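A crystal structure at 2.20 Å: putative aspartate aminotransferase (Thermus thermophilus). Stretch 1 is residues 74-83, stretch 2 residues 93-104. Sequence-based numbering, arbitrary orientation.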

# COMPACT_ATOMS: atom_id res chain seq x y z
N PRO A 74 -16.66 -15.14 -10.38
CA PRO A 74 -16.75 -16.39 -9.62
C PRO A 74 -17.34 -17.53 -10.46
O PRO A 74 -18.31 -17.34 -11.19
CB PRO A 74 -17.68 -16.02 -8.46
CG PRO A 74 -17.36 -14.59 -8.24
CD PRO A 74 -17.33 -14.05 -9.64
N GLY A 75 -16.73 -18.71 -10.35
CA GLY A 75 -17.20 -19.86 -11.10
C GLY A 75 -16.48 -20.12 -12.41
O GLY A 75 -16.59 -21.22 -12.96
N GLU A 76 -15.74 -19.14 -12.92
CA GLU A 76 -15.01 -19.29 -14.18
C GLU A 76 -13.82 -20.25 -14.10
O GLU A 76 -13.15 -20.35 -13.07
CB GLU A 76 -14.58 -17.94 -14.73
CG GLU A 76 -15.73 -17.03 -15.13
CD GLU A 76 -15.31 -15.92 -16.08
OE1 GLU A 76 -15.51 -14.73 -15.77
OE2 GLU A 76 -14.77 -16.25 -17.16
N ARG A 77 -13.59 -20.93 -15.22
CA ARG A 77 -12.51 -21.92 -15.39
C ARG A 77 -11.16 -21.27 -15.72
O ARG A 77 -11.03 -20.57 -16.73
CB ARG A 77 -12.90 -22.83 -16.57
CG ARG A 77 -13.44 -24.22 -16.25
CD ARG A 77 -12.46 -25.10 -15.50
NE ARG A 77 -12.73 -26.51 -15.79
CZ ARG A 77 -11.82 -27.49 -15.76
NH1 ARG A 77 -10.56 -27.22 -15.45
NH2 ARG A 77 -12.18 -28.73 -16.07
N VAL A 78 -10.16 -21.50 -14.88
CA VAL A 78 -8.83 -20.94 -15.13
C VAL A 78 -7.73 -21.98 -14.95
O VAL A 78 -7.79 -22.83 -14.06
CB VAL A 78 -8.50 -19.70 -14.26
CG1 VAL A 78 -9.46 -18.55 -14.58
CG2 VAL A 78 -8.52 -20.05 -12.78
N LEU A 79 -6.73 -21.90 -15.82
CA LEU A 79 -5.61 -22.81 -15.79
C LEU A 79 -4.41 -22.10 -15.15
O LEU A 79 -4.01 -21.03 -15.60
CB LEU A 79 -5.29 -23.27 -17.21
CG LEU A 79 -4.13 -24.22 -17.48
CD1 LEU A 79 -4.24 -25.44 -16.59
CD2 LEU A 79 -4.16 -24.62 -18.95
N VAL A 80 -3.87 -22.69 -14.08
CA VAL A 80 -2.74 -22.11 -13.37
C VAL A 80 -1.59 -23.09 -13.17
O VAL A 80 -1.66 -24.00 -12.33
CB VAL A 80 -3.17 -21.58 -11.96
CG1 VAL A 80 -1.98 -20.96 -11.25
CG2 VAL A 80 -4.31 -20.58 -12.09
N PRO A 81 -0.52 -22.95 -13.97
CA PRO A 81 0.65 -23.82 -13.85
C PRO A 81 1.43 -23.41 -12.61
O PRO A 81 1.57 -22.21 -12.33
CB PRO A 81 1.45 -23.50 -15.12
CG PRO A 81 0.42 -22.98 -16.07
CD PRO A 81 -0.42 -22.13 -15.18
N VAL A 82 1.92 -24.38 -11.85
CA VAL A 82 2.69 -24.09 -10.65
C VAL A 82 4.08 -24.69 -10.76
O VAL A 82 4.25 -25.89 -10.95
CB VAL A 82 1.96 -24.58 -9.39
CG1 VAL A 82 2.81 -24.31 -8.15
CG2 VAL A 82 0.62 -23.88 -9.26
N TYR A 83 5.09 -23.82 -10.65
CA TYR A 83 6.48 -24.22 -10.75
C TYR A 83 7.38 -23.39 -9.84
O TYR A 83 8.59 -23.31 -10.04
CB TYR A 83 6.95 -24.11 -12.21
CG TYR A 83 6.47 -22.87 -12.93
CD1 TYR A 83 7.32 -21.79 -13.16
CD2 TYR A 83 5.15 -22.77 -13.38
CE1 TYR A 83 6.87 -20.64 -13.83
CE2 TYR A 83 4.69 -21.64 -14.04
CZ TYR A 83 5.56 -20.58 -14.26
OH TYR A 83 5.09 -19.46 -14.92
N ILE A 93 -4.53 -17.26 -4.93
CA ILE A 93 -5.32 -16.06 -5.21
C ILE A 93 -6.56 -16.43 -6.03
O ILE A 93 -7.65 -15.92 -5.79
CB ILE A 93 -4.48 -14.99 -5.96
CG1 ILE A 93 -3.46 -14.36 -5.01
CG2 ILE A 93 -5.38 -13.92 -6.58
CD1 ILE A 93 -2.52 -13.38 -5.66
N ALA A 94 -6.37 -17.32 -7.00
CA ALA A 94 -7.46 -17.77 -7.87
C ALA A 94 -8.52 -18.52 -7.06
O ALA A 94 -9.72 -18.35 -7.28
CB ALA A 94 -6.92 -18.65 -8.98
N LEU A 95 -8.07 -19.34 -6.11
CA LEU A 95 -8.98 -20.09 -5.25
C LEU A 95 -9.82 -19.13 -4.41
O LEU A 95 -11.05 -19.20 -4.44
CB LEU A 95 -8.21 -21.03 -4.32
CG LEU A 95 -7.71 -22.34 -4.95
CD1 LEU A 95 -6.92 -23.13 -3.92
CD2 LEU A 95 -8.90 -23.15 -5.46
N GLU A 96 -9.16 -18.22 -3.70
CA GLU A 96 -9.85 -17.25 -2.85
C GLU A 96 -10.81 -16.37 -3.66
O GLU A 96 -11.83 -15.92 -3.14
CB GLU A 96 -8.84 -16.41 -2.06
CG GLU A 96 -9.43 -15.58 -0.91
CD GLU A 96 -10.10 -14.29 -1.35
OE1 GLU A 96 -9.60 -13.66 -2.30
OE2 GLU A 96 -11.12 -13.90 -0.74
N ALA A 97 -10.48 -16.14 -4.93
CA ALA A 97 -11.33 -15.32 -5.79
C ALA A 97 -12.57 -16.09 -6.27
O ALA A 97 -13.37 -15.58 -7.05
CB ALA A 97 -10.52 -14.83 -6.98
N GLY A 98 -12.71 -17.33 -5.80
CA GLY A 98 -13.85 -18.16 -6.16
C GLY A 98 -13.85 -18.70 -7.57
O GLY A 98 -14.90 -18.75 -8.23
N LEU A 99 -12.69 -19.14 -8.05
CA LEU A 99 -12.56 -19.68 -9.40
C LEU A 99 -12.28 -21.18 -9.37
O LEU A 99 -11.75 -21.71 -8.39
CB LEU A 99 -11.41 -18.98 -10.14
CG LEU A 99 -11.43 -17.46 -10.27
CD1 LEU A 99 -10.18 -17.00 -11.01
CD2 LEU A 99 -12.68 -16.99 -10.99
N VAL A 100 -12.66 -21.86 -10.45
CA VAL A 100 -12.41 -23.29 -10.58
C VAL A 100 -11.01 -23.37 -11.18
O VAL A 100 -10.79 -23.00 -12.33
CB VAL A 100 -13.44 -23.98 -11.51
CG1 VAL A 100 -13.25 -25.49 -11.46
CG2 VAL A 100 -14.85 -23.61 -11.09
N VAL A 101 -10.06 -23.88 -10.39
CA VAL A 101 -8.68 -23.92 -10.81
C VAL A 101 -8.01 -25.26 -11.11
O VAL A 101 -7.96 -26.16 -10.26
CB VAL A 101 -7.80 -23.17 -9.76
CG1 VAL A 101 -6.38 -22.99 -10.29
CG2 VAL A 101 -8.42 -21.83 -9.41
N GLU A 102 -7.48 -25.37 -12.33
CA GLU A 102 -6.73 -26.56 -12.73
C GLU A 102 -5.28 -26.21 -12.42
O GLU A 102 -4.72 -25.28 -12.98
CB GLU A 102 -6.87 -26.89 -14.22
CG GLU A 102 -5.95 -28.04 -14.65
CD GLU A 102 -6.31 -28.64 -15.99
OE1 GLU A 102 -5.44 -28.66 -16.89
OE2 GLU A 102 -7.46 -29.12 -16.15
N ARG A 103 -4.70 -26.99 -11.53
CA ARG A 103 -3.35 -26.79 -11.05
C ARG A 103 -2.40 -27.85 -11.64
O ARG A 103 -2.54 -29.04 -11.35
CB ARG A 103 -3.42 -26.84 -9.52
CG ARG A 103 -2.26 -26.34 -8.69
CD ARG A 103 -0.98 -27.10 -8.89
NE ARG A 103 -0.01 -26.83 -7.83
CZ ARG A 103 -0.29 -26.77 -6.52
NH1 ARG A 103 -1.52 -26.95 -6.08
NH2 ARG A 103 0.69 -26.53 -5.66
N LEU A 104 -1.49 -27.42 -12.50
CA LEU A 104 -0.51 -28.31 -13.12
C LEU A 104 0.86 -28.11 -12.48
O LEU A 104 1.52 -27.09 -12.70
CB LEU A 104 -0.43 -28.07 -14.63
CG LEU A 104 -1.69 -28.32 -15.47
CD1 LEU A 104 -1.35 -28.12 -16.94
CD2 LEU A 104 -2.22 -29.73 -15.23

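What joins the two backbones? Strands 77-82 and 100-104 run parallel, and hydrogen bonds alternate across them as parallel pairing requires. V78 N gives to V100 O (3.0 Å), and V78 O accepts from E102 N (3.1 Å). V80 repeats the pattern: its N reaches E102 O at 2.9 Å, while its O takes a weak bond from L104 N at 3.4 Å. V82 N closes the ladder on L104 O (2.9 Å, nearly straight at 177°). P81, which has no amide hydrogen to give, falls at a position where the ladder asks for none from it; its CA instead approaches L104 O at 3.6 Å in a CA-H...O contact.

How does the pairing begin? V100 N donates to E76 O (3.1 Å), and before it G75 N donates to G98 O (2.8 Å). G98 ends the helix in a Schellman motif, with G98 N bonded to L95 O (2.8 Å) and L99 N to A94 O (3.2 Å). Its positive phi favours glycine. G75 also has positive phi, and a CB there would jam against the preceding carbonyl oxygen.

What packs on the face of V78 and V80? V101 shares it. V78 CG2 lies 3.8 Å from V101 CG2 and 3.9 Å from L99 CD1, and V80 CG2 lies 3.7 Å from V101 CG1. The small A94 adds its methyl, CB, 4.4 Å from V78 CG2. Branched, apolar side chains suit this face: V78 and V80 are buried, V101 partly exposed. R103 also starts from this face; R103 NE lies 3.3 Å from V82 CG2 and is hydrogen-bonded just outside the stretches.

How are the charged groups on the other face accommodated? R77 NH1 forms a long salt bridge with E102 OE2 (3.7 Å), the carboxylate lying at the guanidinium edge; E102 OE2 is also hydrogen-bonded elsewhere in the structure. Beside this pair, L79 CD1 meets L104 CD1 at 4.0 Å and also touches E102 OE1 at 3.4 Å, so apolar and charged groups share the face.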